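Local coordinates for probable secreted solute-binding lipoprotein (Streptomyces coelicolor, PDB 3I3V) that probably binds a solute outside the cell membrane and delivers it to a transporter, as extracellular solute-binding lipoproteins of its family do, at residues Q236-E240 with K254-V259; V12-L16 with L51-Y55; A118-F122 with M310-V316; L77-D81 with D111-R117. Residue numbers count along the deposited sequence, not the author numbering.

From the N terminus, contact 2 closes the first loop: strand 9-14 of the four-stranded sheet meets helix 51-60 after helix 23-36 and strand 41-46. Contact 4 follows in series, tying helix 79-82 to the turn that comes after helix 103-108; Trp79 packs on Tyr55, Ala52 and Leu51, so contacts 2 and 4 touch. Residue 118 then opens contact 3 after residue 117 ends contact 4. Contact 3 spans nearly 190 residues, bringing helices 300-310 and 313-323 back to the region of contacts 2 and 4, and Leu16 of contact 2 meets its Phe122. Nested in that loop, contact 1 joins helices 230-238 and 257-261 beside strand 242-246 of the second sheet, about 41 Å from contact 4 between centres.

Contact 1 of 4, residues Q236-E240 with K254-V259; sequences QFNTE and KVPEKV
A Schellman motif ends helix 230-238 here, and the start of helix 257-261 packs against that terminus. Residues 236-238 are helical; Thr239 follows at phi/psi -92/3°, and Glu240 leaves the helix with positive phi (62/47°) and two hydrogen bonds back into the last turn, one from Glu240 N to Phe237 O at 3.0 Å. The closest CA pair is Asn238 with Val255, 6.1 Å apart. Along 254-259, Lys254 contributes mainly backbone: its O lies 4.0 Å from Asn238 ND2, while its side chain leads away. Val255 is extended (-73/123°) and buried; its CG1 sits 4.2 Å from Phe237 CE1, at the edge of the Phe237 ring, whose chi1 is t, and its CA is 4.0 Å from Asn238 OD1. Pro256, at the N-cap position, sets CD 3.3 Å from Asn238 CG, the amide being carried across by an m rotamer. The chain then turns helical, with a weak hydrogen bond of 2.7 Å from Val259 N to Pro256 O. Val259, chi1 t, points toward the helix end and is buried against it: CG1 is 4.2 Å from Phe237 CE1 and 3.9 Å from Glu240 CG. Glu240 OE2 is hydrogen-bonded to His262. No hydrogen bond crosses between the segments, so the join between these two helices, beside strand 242-246, rests on packing, with Val259 CG2 3.4 Å from Asn238 O.

Contact 2 of 4, residues V12-L16 with L51-Y55; sequences VHTQL and LAQVY
Strand 12-14 and helix 51-55 pack as neighbouring layers of an alpha/beta domain of the periplasmic-binding-protein type, with helix 51-60 lying over the four-stranded sheet. Their short axes approach to 9.6 Å and run roughly antiparallel, at 148°. The register pairs His13 with Tyr55 (CA atoms 7.6 Å apart) and Gln15 with Leu51 (6.9 Å). Residues 12-14 are extended; Gln15 leaves the strand at phi/psi -91/-10°. Inside the helix, Tyr55 N is hydrogen-bonded to Leu51 O at 2.6 Å.

The directional contact is a CH-pi interaction. His13 (chi1 t) points toward the helix, and Leu51 CG stands 3.9 Å from the imidazole centroid, only 7° off the ring normal. Around the ring edge, His13 CE1 lies 3.7 Å from both Val54 CG1 and Tyr55 N, while His13 ND1 is 3.8 Å from Tyr55 CB.

Van der Waals packing continues past the strand end. Leu51, with both chi angles t, brings CD1 to 3.5 Å from Gln15 CG and 3.6 Å from the backbone carbon Thr14 C. Thr14 itself points away and touches Tyr26 of helix 23-36, on the other face of the sheet.

Polar ends are satisfied outside the two segments: His13 NE2 by Asn47, Gln15 NE2 by Gly48 O and Tyr55 OH by Ala84 O. With no hydrogen bond between strand and helix, the imidazole contributes a face to Leu51 and an edge to Val54 and Tyr55, so the interface holds by CH-pi and van der Waals contact.

Contact 3 of 4, residues A118-F122 with M310-V316; sequences AFPYF and MYRPDVV
In the alpha/beta domain of this periplasmic-binding-protein-like fold, two tyrosines interleave where the loop before strand 122-131 meets the junction of helices 300-310 and 313-323; the nearest CA atoms, of Tyr121 and Tyr311, are 8.2 Å apart. Residues 119-120 are extended, Tyr121 lies at phi/psi -152/-63°, and Arg312 occupies the N-cap position of helix 313-323. Tyr311 (chi1 -96°) fills the hollow formed by Phe119, Pro120 and Tyr121. Phe119, chi1 m, turns its edge to the face of Tyr311, a T-shaped pair with centroids 5.8 Å apart and planes at 89°. Tyr121 CD1 touches Tyr311 CE2 at 3.9 Å. In return Tyr121, chi1 t, reaches between Met310 and Val315: its CZ is 4.1 Å from CB of Met310, modelled as selenomethionine, and its OH 3.9 Å from Val315 CG1. Phe290 and Phe319 meet Tyr121 edge-to-face. Each phenol is anchored in this buried packing by a backbone carbonyl of the opposite segment: Tyr311 OH donates to Pro120 O at 2.6 Å, and Tyr121 OH donates to Met310 O at 2.6 Å.

Contact 4 of 4, residues L77-D81 with D111-R117; sequences LAWTD and DDEGRVR
A surface salt-bridge network built on a type I beta turn, Asp111 to Gly114, joins the loop before strand 122-131 to the weakly bonded helix 79-82. The turn closes with Gly114 N to Asp111 O at 3.2 Å, Gly114 having phi 73°, and Asp111 N is hydrogen-bonded to Arg115 O at 2.9 Å. Asp111, chi1 p, accepts Arg115 N on OD1 (2.9 Å) and Arg115 NE on OD2 (3.0 Å). Thus held, the Arg115 side chain (m, t, m) reaches the helix: NH2 donates to Asp81 OD1 at 2.9 Å and 169°, and weakly to Glu113 OE1 at 2.8 Å. Thr80 CG2 lies over one guanidinium face, 3.7 Å from Arg115 NE. The nearest CA pair is Thr80 with Arg117, at 5.9 Å. Leu77 CD1 covers a face of the Arg117 guanidinium, 3.6 Å from CZ, and water 1 bridges Arg117 NH1 (2.8 Å) and Thr80 OG1 (2.6 Å). Asp81 OD1 and Glu113 OE1 lie only 4.3 Å apart; Arg115, between them and also paired with Asp111, partly screens the like charges.

Contact 1 of 4, residues Q236-E240 with K254-V259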
loop_
_atom_site.group_PDB
_atom_site.type_symbol
_atom_site.label_atom_id
_atom_site.label_comp_id
_atom_site.label_asym_id
_atom_site.label_seq_id
_atom_site.Cartn_x
_atom_site.Cartn_y
_atom_site.Cartn_z
ATOM N N GLN C 236 -33.359 -32.783 57.668
ATOM C CA GLN C 236 -34.348 -31.794 58.097
ATOM C C GLN C 236 -34.770 -30.824 57.005
ATOM O O GLN C 236 -35.947 -30.483 56.896
ATOM C CB GLN C 236 -33.837 -31.009 59.308
ATOM C CG GLN C 236 -33.858 -31.810 60.594
ATOM C CD GLN C 236 -33.500 -30.988 61.818
ATOM O OE1 GLN C 236 -33.465 -31.506 62.931
ATOM N NE2 GLN C 236 -33.231 -29.708 61.617
ATOM N N PHE C 237 -33.818 -30.379 56.194
ATOM C CA PHE C 237 -34.144 -29.450 55.122
ATOM C C PHE C 237 -34.821 -30.139 53.928
ATOM O O PHE C 237 -35.761 -29.595 53.351
ATOM C CB PHE C 237 -32.886 -28.710 54.663
ATOM C CG PHE C 237 -33.168 -27.576 53.717
ATOM C CD1 PHE C 237 -33.319 -27.804 52.352
ATOM C CD2 PHE C 237 -33.306 -26.280 54.197
ATOM C CE1 PHE C 237 -33.602 -26.755 51.480
ATOM C CE2 PHE C 237 -33.590 -25.229 53.338
ATOM C CZ PHE C 237 -33.737 -25.466 51.973
ATOM N N ASN C 238 -34.352 -31.335 53.572
ATOM C CA ASN C 238 -34.913 -32.078 52.440
ATOM C C ASN C 238 -36.346 -32.545 52.622
ATOM O O ASN C 238 -37.096 -32.615 51.658
ATOM C CB ASN C 238 -34.019 -33.266 52.092
ATOM C CG ASN C 238 -32.740 -32.829 51.434
ATOM O OD1 ASN C 238 -32.521 -31.632 51.238
ATOM N ND2 ASN C 238 -31.887 -33.786 51.080
ATOM N N THR C 239 -36.720 -32.872 53.852
ATOM C CA THR C 239 -38.085 -33.300 54.144
ATOM C C THR C 239 -38.890 -32.059 54.534
ATOM O O THR C 239 -40.065 -32.141 54.895
ATOM C CB THR C 239 -38.134 -34.315 55.306
ATOM O OG1 THR C 239 -37.572 -33.724 56.484
ATOM C CG2 THR C 239 -37.359 -35.579 54.943
ATOM N N GLU C 240 -38.232 -30.908 54.466
ATOM C CA GLU C 240 -38.857 -29.640 54.783
ATOM C C GLU C 240 -39.356 -29.527 56.216
ATOM O O GLU C 240 -40.486 -29.096 56.456
ATOM C CB GLU C 240 -40.007 -29.362 53.809
ATOM C CG GLU C 240 -39.564 -29.203 52.365
ATOM C CD GLU C 240 -40.715 -28.894 51.431
ATOM O OE1 GLU C 240 -41.652 -29.712 51.357
ATOM O OE2 GLU C 240 -40.687 -27.837 50.768
ATOM N N LYS C 254 -27.801 -31.553 45.907
ATOM C CA LYS C 254 -28.514 -32.795 46.189
ATOM C C LYS C 254 -29.879 -32.574 46.829
ATOM O O LYS C 254 -30.502 -33.527 47.299
ATOM C CB LYS C 254 -27.676 -33.706 47.101
ATOM C CG LYS C 254 -26.286 -34.103 46.556
ATOM C CD LYS C 254 -25.565 -35.016 47.551
ATOM C CE LYS C 254 -24.050 -35.092 47.324
ATOM N NZ LYS C 254 -23.666 -35.850 46.106
ATOM N N VAL C 255 -30.334 -31.323 46.855
ATOM C CA VAL C 255 -31.639 -30.986 47.426
ATOM C C VAL C 255 -32.725 -31.469 46.465
ATOM O O VAL C 255 -32.738 -31.088 45.294
ATOM C CB VAL C 255 -31.794 -29.445 47.629
ATOM C CG1 VAL C 255 -33.213 -29.110 48.047
ATOM C CG2 VAL C 255 -30.824 -28.949 48.692
ATOM N N PRO C 256 -33.642 -32.326 46.946
ATOM C CA PRO C 256 -34.731 -32.855 46.123
ATOM C C PRO C 256 -35.376 -31.771 45.271
ATOM O O PRO C 256 -35.881 -30.779 45.787
ATOM C CB PRO C 256 -35.679 -33.433 47.158
ATOM C CG PRO C 256 -34.723 -33.995 48.157
ATOM C CD PRO C 256 -33.713 -32.879 48.310
ATOM N N GLU C 257 -35.346 -31.977 43.960
ATOM C CA GLU C 257 -35.897 -31.030 42.994
ATOM C C GLU C 257 -37.251 -30.415 43.363
ATOM O O GLU C 257 -37.494 -29.234 43.092
ATOM C CB GLU C 257 -35.970 -31.702 41.622
ATOM C CG GLU C 257 -37.323 -31.648 40.946
ATOM C CD GLU C 257 -37.239 -32.060 39.496
ATOM O OE1 GLU C 257 -36.886 -33.229 39.220
ATOM O OE2 GLU C 257 -37.516 -31.208 38.629
ATOM N N LYS C 258 -38.136 -31.208 43.962
ATOM C CA LYS C 258 -39.443 -30.697 44.369
ATOM C C LYS C 258 -39.232 -29.562 45.374
ATOM O O LYS C 258 -39.863 -28.508 45.283
ATOM C CB LYS C 258 -40.270 -31.811 45.016
ATOM C CG LYS C 258 -40.551 -32.984 44.098
ATOM C CD LYS C 258 -41.580 -32.630 43.031
ATOM C CE LYS C 258 -42.991 -32.519 43.612
ATOM N NZ LYS C 258 -43.108 -31.480 44.679
ATOM N N VAL C 259 -38.332 -29.795 46.328
ATOM C CA VAL C 259 -38.002 -28.819 47.361
ATOM C C VAL C 259 -37.198 -27.658 46.782
ATOM O O VAL C 259 -37.467 -26.499 47.088
ATOM C CB VAL C 259 -37.163 -29.463 48.482
ATOM C CG1 VAL C 259 -36.890 -28.444 49.578
ATOM C CG2 VAL C 259 -37.878 -30.682 49.033
#

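Contact 2 of 4, residues V12-L16 with L51-Y55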
loop_
_atom_site.group_PDB
_atom_site.type_symbol
_atom_site.label_atom_id
_atom_site.label_comp_id
_atom_site.label_asym_id
_atom_site.label_seq_id
_atom_site.Cartn_x
_atom_site.Cartn_y
_atom_site.Cartn_z
ATOM N N VAL C 12 -0.174 -38.039 35.647
ATOM C CA VAL C 12 -0.920 -37.168 36.541
ATOM C C VAL C 12 -1.379 -37.893 37.808
ATOM O O VAL C 12 -2.117 -38.873 37.732
ATOM C CB VAL C 12 -2.176 -36.603 35.821
ATOM C CG1 VAL C 12 -3.010 -35.767 36.777
ATOM C CG2 VAL C 12 -1.755 -35.783 34.620
ATOM N N HIS C 13 -0.938 -37.394 38.963
ATOM C CA HIS C 13 -1.315 -37.946 40.265
ATOM C C HIS C 13 -2.493 -37.098 40.734
ATOM O O HIS C 13 -2.314 -35.941 41.104
ATOM C CB HIS C 13 -0.146 -37.834 41.250
ATOM C CG HIS C 13 -0.212 -38.819 42.372
ATOM N ND1 HIS C 13 0.754 -38.908 43.338
ATOM C CD2 HIS C 13 -1.133 -39.773 42.651
ATOM C CE1 HIS C 13 0.439 -39.887 44.177
ATOM N NE2 HIS C 13 -0.695 -40.422 43.780
ATOM N N THR C 14 -3.685 -37.691 40.727
ATOM C CA THR C 14 -4.931 -36.992 41.045
ATOM C C THR C 14 -5.833 -37.610 42.087
ATOM O O THR C 14 -5.873 -38.823 42.239
ATOM C CB THR C 14 -5.829 -36.922 39.808
ATOM O OG1 THR C 14 -5.019 -36.780 38.641
ATOM C CG2 THR C 14 -6.802 -35.782 39.911
ATOM N N GLN C 15 -6.618 -36.757 42.740
ATOM C CA GLN C 15 -7.596 -37.196 43.727
ATOM C C GLN C 15 -8.911 -37.444 43.001
ATOM O O GLN C 15 -9.849 -37.984 43.581
ATOM C CB GLN C 15 -7.814 -36.127 44.791
ATOM C CG GLN C 15 -6.668 -35.995 45.766
ATOM C CD GLN C 15 -6.969 -35.017 46.873
ATOM O OE1 GLN C 15 -7.405 -33.891 46.619
ATOM N NE2 GLN C 15 -6.730 -35.434 48.117
ATOM N N LEU C 16 -8.967 -37.031 41.734
ATOM C CA LEU C 16 -10.153 -37.193 40.900
ATOM C C LEU C 16 -10.040 -38.462 40.074
ATOM O O LEU C 16 -8.942 -38.840 39.658
ATOM C CB LEU C 16 -10.308 -36.014 39.933
ATOM C CG LEU C 16 -10.502 -34.606 40.489
ATOM C CD1 LEU C 16 -10.780 -33.657 39.338
ATOM C CD2 LEU C 16 -11.654 -34.591 41.485
ATOM N N LEU C 51 -3.047 -39.067 49.056
ATOM C CA LEU C 51 -2.289 -38.743 47.844
ATOM C C LEU C 51 -0.995 -38.017 48.191
ATOM O O LEU C 51 0.074 -38.355 47.677
ATOM C CB LEU C 51 -3.125 -37.877 46.887
ATOM C CG LEU C 51 -2.433 -37.362 45.616
ATOM C CD1 LEU C 51 -3.481 -36.880 44.645
ATOM C CD2 LEU C 51 -1.453 -36.220 45.951
ATOM N N ALA C 52 -1.103 -37.009 49.051
ATOM C CA ALA C 52 0.058 -36.237 49.476
ATOM C C ALA C 52 1.164 -37.154 50.006
ATOM O O ALA C 52 2.328 -36.988 49.648
ATOM C CB ALA C 52 -0.352 -35.237 50.546
ATOM N N GLN C 53 0.803 -38.113 50.858
ATOM C CA GLN C 53 1.778 -39.050 51.420
ATOM C C GLN C 53 2.392 -39.891 50.312
ATOM O O GLN C 53 3.607 -40.050 50.250
ATOM C CB GLN C 53 1.123 -39.996 52.452
ATOM C CG GLN C 53 0.679 -39.359 53.785
ATOM C CD GLN C 53 -0.569 -38.465 53.684
ATOM O OE1 GLN C 53 -0.990 -37.867 54.683
ATOM N NE2 GLN C 53 -1.160 -38.373 52.490
ATOM N N VAL C 54 1.542 -40.437 49.443
ATOM C CA VAL C 54 2.002 -41.273 48.340
ATOM C C VAL C 54 2.876 -40.478 47.391
ATOM O O VAL C 54 3.851 -41.003 46.860
ATOM C CB VAL C 54 0.825 -41.845 47.538
ATOM C CG1 VAL C 54 1.340 -42.701 46.372
ATOM C CG2 VAL C 54 -0.061 -42.663 48.457
ATOM N N TYR C 55 2.521 -39.215 47.167
ATOM C CA TYR C 55 3.322 -38.382 46.280
ATOM C C TYR C 55 4.717 -38.124 46.875
ATOM O O TYR C 55 5.713 -38.157 46.160
ATOM C CB TYR C 55 2.632 -37.048 46.010
ATOM C CG TYR C 55 3.500 -36.089 45.226
ATOM C CD1 TYR C 55 3.675 -36.233 43.854
ATOM C CD2 TYR C 55 4.184 -35.062 45.872
ATOM C CE1 TYR C 55 4.513 -35.380 43.144
ATOM C CE2 TYR C 55 5.020 -34.203 45.174
ATOM C CZ TYR C 55 5.180 -34.369 43.809
ATOM O OH TYR C 55 6.009 -33.516 43.126
#

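Contact 3 of 4, residues A118-F122 with M310-V316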
loop_
_atom_site.group_PDB
_atom_site.type_symbol
_atom_site.label_atom_id
_atom_site.label_comp_id
_atom_site.label_asym_id
_atom_site.label_seq_id
_atom_site.Cartn_x
_atom_site.Cartn_y
_atom_site.Cartn_z
ATOM N N ALA C 118 0.196 -23.443 43.143
ATOM C CA ALA C 118 -0.387 -24.226 42.059
ATOM C C ALA C 118 -1.330 -23.438 41.167
ATOM O O ALA C 118 -1.625 -22.280 41.430
ATOM C CB ALA C 118 -1.126 -25.428 42.646
ATOM N N PHE C 119 -1.782 -24.073 40.091
ATOM C CA PHE C 119 -2.738 -23.442 39.191
ATOM C C PHE C 119 -4.098 -23.667 39.846
ATOM O O PHE C 119 -4.508 -24.808 40.055
ATOM C CB PHE C 119 -2.728 -24.114 37.808
ATOM C CG PHE C 119 -1.562 -23.738 36.932
ATOM C CD1 PHE C 119 -0.358 -24.415 37.022
ATOM C CD2 PHE C 119 -1.692 -22.735 35.976
ATOM C CE1 PHE C 119 0.701 -24.105 36.171
ATOM C CE2 PHE C 119 -0.635 -22.421 35.122
ATOM C CZ PHE C 119 0.560 -23.107 35.220
ATOM N N PRO C 120 -4.804 -22.587 40.196
ATOM C CA PRO C 120 -6.110 -22.775 40.826
ATOM C C PRO C 120 -7.080 -23.414 39.832
ATOM O O PRO C 120 -6.918 -23.282 38.618
ATOM C CB PRO C 120 -6.523 -21.351 41.201
ATOM C CG PRO C 120 -5.207 -20.643 41.369
ATOM C CD PRO C 120 -4.441 -21.164 40.177
ATOM N N TYR C 121 -8.077 -24.126 40.344
ATOM C CA TYR C 121 -9.049 -24.757 39.463
ATOM C C TYR C 121 -10.397 -24.925 40.137
ATOM O O TYR C 121 -11.373 -24.334 39.692
ATOM C CB TYR C 121 -8.513 -26.103 38.967
ATOM C CG TYR C 121 -9.075 -26.506 37.622
ATOM C CD1 TYR C 121 -9.022 -25.634 36.538
ATOM C CD2 TYR C 121 -9.654 -27.755 37.433
ATOM C CE1 TYR C 121 -9.530 -25.994 35.301
ATOM C CE2 TYR C 121 -10.167 -28.129 36.198
ATOM C CZ TYR C 121 -10.101 -27.241 35.134
ATOM O OH TYR C 121 -10.618 -27.593 33.908
ATOM N N PHE C 122 -10.462 -25.713 41.207
ATOM C CA PHE C 122 -11.729 -25.918 41.909
ATOM C C PHE C 122 -11.975 -24.921 43.036
ATOM O O PHE C 122 -11.041 -24.454 43.700
ATOM C CB PHE C 122 -11.807 -27.350 42.453
ATOM C CG PHE C 122 -12.201 -28.369 41.420
ATOM C CD1 PHE C 122 -12.206 -28.043 40.070
ATOM C CD2 PHE C 122 -12.567 -29.659 41.797
ATOM C CE1 PHE C 122 -12.564 -28.978 39.112
ATOM C CE2 PHE C 122 -12.929 -30.603 40.841
ATOM C CZ PHE C 122 -12.926 -30.255 39.489
HETATM N N MSE C 310 -7.078 -27.785 30.123
HETATM C CA MSE C 310 -7.895 -27.673 31.329
HETATM C C MSE C 310 -8.372 -26.240 31.606
HETATM O O MSE C 310 -9.457 -26.039 32.148
HETATM C CB MSE C 310 -7.108 -28.199 32.531
HETATM C CG MSE C 310 -6.806 -29.682 32.471
HETATM SE SE MSE C 310 -8.417 -30.738 32.558
HETATM C CE MSE C 310 -7.680 -32.377 31.943
ATOM N N TYR C 311 -7.553 -25.253 31.239
ATOM C CA TYR C 311 -7.886 -23.840 31.428
ATOM C C TYR C 311 -8.700 -23.255 30.267
ATOM O O TYR C 311 -9.108 -22.094 30.313
ATOM C CB TYR C 311 -6.615 -22.998 31.612
ATOM C CG TYR C 311 -6.247 -22.728 33.058
ATOM C CD1 TYR C 311 -5.816 -21.466 33.460
ATOM C CD2 TYR C 311 -6.347 -23.728 34.024
ATOM C CE1 TYR C 311 -5.501 -21.203 34.783
ATOM C CE2 TYR C 311 -6.029 -23.472 35.355
ATOM C CZ TYR C 311 -5.610 -22.209 35.727
ATOM O OH TYR C 311 -5.304 -21.942 37.046
ATOM N N ARG C 312 -8.947 -24.048 29.231
ATOM C CA ARG C 312 -9.720 -23.554 28.090
ATOM C C ARG C 312 -11.184 -23.372 28.503
ATOM O O ARG C 312 -11.770 -24.248 29.141
ATOM C CB ARG C 312 -9.620 -24.536 26.912
ATOM C CG ARG C 312 -9.655 -23.863 25.540
ATOM C CD ARG C 312 -9.162 -24.815 24.460
ATOM N NE ARG C 312 -10.108 -25.897 24.244
ATOM C CZ ARG C 312 -9.776 -27.095 23.792
ATOM N NH1 ARG C 312 -8.500 -27.365 23.511
ATOM N NH2 ARG C 312 -10.716 -28.020 23.610
ATOM N N PRO C 313 -11.795 -22.238 28.128
ATOM C CA PRO C 313 -13.189 -21.957 28.473
ATOM C C PRO C 313 -14.207 -23.076 28.281
ATOM O O PRO C 313 -15.053 -23.289 29.148
ATOM C CB PRO C 313 -13.499 -20.731 27.629
ATOM C CG PRO C 313 -12.195 -19.996 27.668
ATOM C CD PRO C 313 -11.219 -21.116 27.368
ATOM N N ASP C 314 -14.142 -23.796 27.167
ATOM C CA ASP C 314 -15.106 -24.874 26.927
ATOM C C ASP C 314 -14.951 -26.025 27.916
ATOM O O ASP C 314 -15.932 -26.688 28.269
ATOM C CB ASP C 314 -14.975 -25.423 25.505
ATOM C CG ASP C 314 -13.604 -25.984 25.220
ATOM O OD1 ASP C 314 -13.519 -27.036 24.544
ATOM O OD2 ASP C 314 -12.614 -25.366 25.661
ATOM N N VAL C 315 -13.714 -26.265 28.350
ATOM C CA VAL C 315 -13.440 -27.342 29.292
ATOM C C VAL C 315 -13.915 -26.917 30.676
ATOM O O VAL C 315 -14.480 -27.705 31.424
ATOM C CB VAL C 315 -11.932 -27.661 29.346
ATOM C CG1 VAL C 315 -11.685 -28.787 30.319
ATOM C CG2 VAL C 315 -11.427 -28.042 27.959
ATOM N N VAL C 316 -13.674 -25.654 31.002
ATOM C CA VAL C 316 -14.087 -25.105 32.279
ATOM C C VAL C 316 -15.609 -25.165 32.398
ATOM O O VAL C 316 -16.140 -25.608 33.414
ATOM C CB VAL C 316 -13.618 -23.653 32.406
ATOM C CG1 VAL C 316 -14.189 -23.030 33.651
ATOM C CG2 VAL C 316 -12.096 -23.613 32.424
#

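Contact 4 of 4, residues L77-D81 with D111-R117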
loop_
_atom_site.group_PDB
_atom_site.type_symbol
_atom_site.label_atom_id
_atom_site.label_comp_id
_atom_site.label_asym_id
_atom_site.label_seq_id
_atom_site.Cartn_x
_atom_site.Cartn_y
_atom_site.Cartn_z
ATOM N N LEU C 77 0.768 -27.613 51.989
ATOM C CA LEU C 77 1.106 -26.235 52.302
ATOM C C LEU C 77 2.629 -26.118 52.471
ATOM O O LEU C 77 3.193 -25.026 52.406
ATOM C CB LEU C 77 0.400 -25.850 53.601
ATOM C CG LEU C 77 -0.326 -24.523 53.819
ATOM C CD1 LEU C 77 -0.775 -23.901 52.524
ATOM C CD2 LEU C 77 -1.517 -24.800 54.732
ATOM N N ALA C 78 3.281 -27.258 52.670
ATOM C CA ALA C 78 4.727 -27.311 52.873
ATOM C C ALA C 78 5.525 -27.711 51.637
ATOM O O ALA C 78 6.750 -27.701 51.674
ATOM C CB ALA C 78 5.055 -28.281 54.010
ATOM N N TRP C 79 4.845 -28.060 50.552
ATOM C CA TRP C 79 5.531 -28.488 49.334
ATOM C C TRP C 79 6.345 -27.424 48.619
ATOM O O TRP C 79 7.433 -27.704 48.131
ATOM C CB TRP C 79 4.528 -29.073 48.330
ATOM C CG TRP C 79 4.018 -30.437 48.688
ATOM C CD1 TRP C 79 4.425 -31.221 49.736
ATOM C CD2 TRP C 79 3.065 -31.216 47.953
ATOM N NE1 TRP C 79 3.791 -32.436 49.691
ATOM C CE2 TRP C 79 2.950 -32.461 48.608
ATOM C CE3 TRP C 79 2.297 -30.980 46.804
ATOM C CZ2 TRP C 79 2.095 -33.472 48.151
ATOM C CZ3 TRP C 79 1.448 -31.989 46.351
ATOM C CH2 TRP C 79 1.355 -33.216 47.025
ATOM N N THR C 80 5.812 -26.213 48.544
ATOM C CA THR C 80 6.482 -25.139 47.829
ATOM C C THR C 80 7.820 -24.726 48.427
ATOM O O THR C 80 8.815 -24.642 47.717
ATOM C CB THR C 80 5.581 -23.889 47.720
ATOM O OG1 THR C 80 4.318 -24.260 47.159
ATOM C CG2 THR C 80 6.216 -22.850 46.811
ATOM N N ASP C 81 7.860 -24.483 49.730
ATOM C CA ASP C 81 9.108 -24.058 50.338
ATOM C C ASP C 81 10.226 -25.096 50.265
ATOM O O ASP C 81 11.375 -24.734 50.020
ATOM C CB ASP C 81 8.884 -23.634 51.785
ATOM C CG ASP C 81 10.035 -22.815 52.325
ATOM O OD1 ASP C 81 10.317 -21.749 51.737
ATOM O OD2 ASP C 81 10.653 -23.232 53.330
ATOM N N ASP C 111 1.994 -17.633 48.279
ATOM C CA ASP C 111 2.570 -17.621 49.623
ATOM C C ASP C 111 3.239 -16.285 49.938
ATOM O O ASP C 111 3.100 -15.323 49.182
ATOM C CB ASP C 111 3.589 -18.759 49.800
ATOM C CG ASP C 111 4.805 -18.618 48.888
ATOM O OD1 ASP C 111 5.105 -17.486 48.450
ATOM O OD2 ASP C 111 5.473 -19.643 48.619
ATOM N N ASP C 112 3.967 -16.242 51.053
ATOM C CA ASP C 112 4.664 -15.034 51.495
ATOM C C ASP C 112 5.746 -14.549 50.537
ATOM O O ASP C 112 5.963 -13.343 50.412
ATOM C CB ASP C 112 5.298 -15.254 52.872
ATOM C CG ASP C 112 4.272 -15.454 53.963
ATOM O OD1 ASP C 112 3.074 -15.220 53.694
ATOM O OD2 ASP C 112 4.660 -15.835 55.091
ATOM N N GLU C 113 6.429 -15.477 49.872
ATOM C CA GLU C 113 7.493 -15.118 48.934
ATOM C C GLU C 113 6.983 -14.742 47.546
ATOM O O GLU C 113 7.774 -14.592 46.610
ATOM C CB GLU C 113 8.501 -16.266 48.788
ATOM C CG GLU C 113 9.383 -16.507 49.997
ATOM C CD GLU C 113 8.618 -17.105 51.150
ATOM O OE1 GLU C 113 7.994 -18.170 50.948
ATOM O OE2 GLU C 113 8.638 -16.513 52.252
ATOM N N GLY C 114 5.670 -14.592 47.410
ATOM C CA GLY C 114 5.114 -14.242 46.115
ATOM C C GLY C 114 5.165 -15.415 45.155
ATOM O O GLY C 114 5.128 -15.243 43.936
ATOM N N ARG C 115 5.266 -16.619 45.705
ATOM C CA ARG C 115 5.302 -17.826 44.888
ATOM C C ARG C 115 3.889 -18.387 44.768
ATOM O O ARG C 115 3.129 -18.372 45.735
ATOM C CB ARG C 115 6.214 -18.880 45.523
ATOM C CG ARG C 115 7.705 -18.598 45.369
ATOM C CD ARG C 115 8.560 -19.682 46.021
ATOM N NE ARG C 115 8.282 -19.815 47.452
ATOM C CZ ARG C 115 9.107 -20.394 48.316
ATOM N NH1 ARG C 115 10.265 -20.892 47.899
ATOM N NH2 ARG C 115 8.774 -20.476 49.592
ATOM N N VAL C 116 3.528 -18.859 43.579
ATOM C CA VAL C 116 2.207 -19.444 43.384
ATOM C C VAL C 116 2.346 -20.956 43.516
ATOM O O VAL C 116 2.978 -21.607 42.684
ATOM C CB VAL C 116 1.636 -19.093 42.009
ATOM C CG1 VAL C 116 0.225 -19.673 41.872
ATOM C CG2 VAL C 116 1.603 -17.576 41.845
ATOM N N ARG C 117 1.763 -21.507 44.574
ATOM C CA ARG C 117 1.856 -22.936 44.841
ATOM C C ARG C 117 1.348 -23.808 43.701
ATOM O O ARG C 117 1.985 -24.801 43.336
ATOM C CB ARG C 117 1.090 -23.278 46.112
ATOM C CG ARG C 117 1.431 -22.403 47.295
ATOM C CD ARG C 117 0.495 -22.710 48.439
ATOM N NE ARG C 117 0.530 -21.688 49.477
ATOM C CZ ARG C 117 1.340 -21.707 50.529
ATOM N NH1 ARG C 117 2.198 -22.706 50.693
ATOM N NH2 ARG C 117 1.277 -20.730 51.428
HETATM O O HOH W 1 3.100 -25.005 49.281
#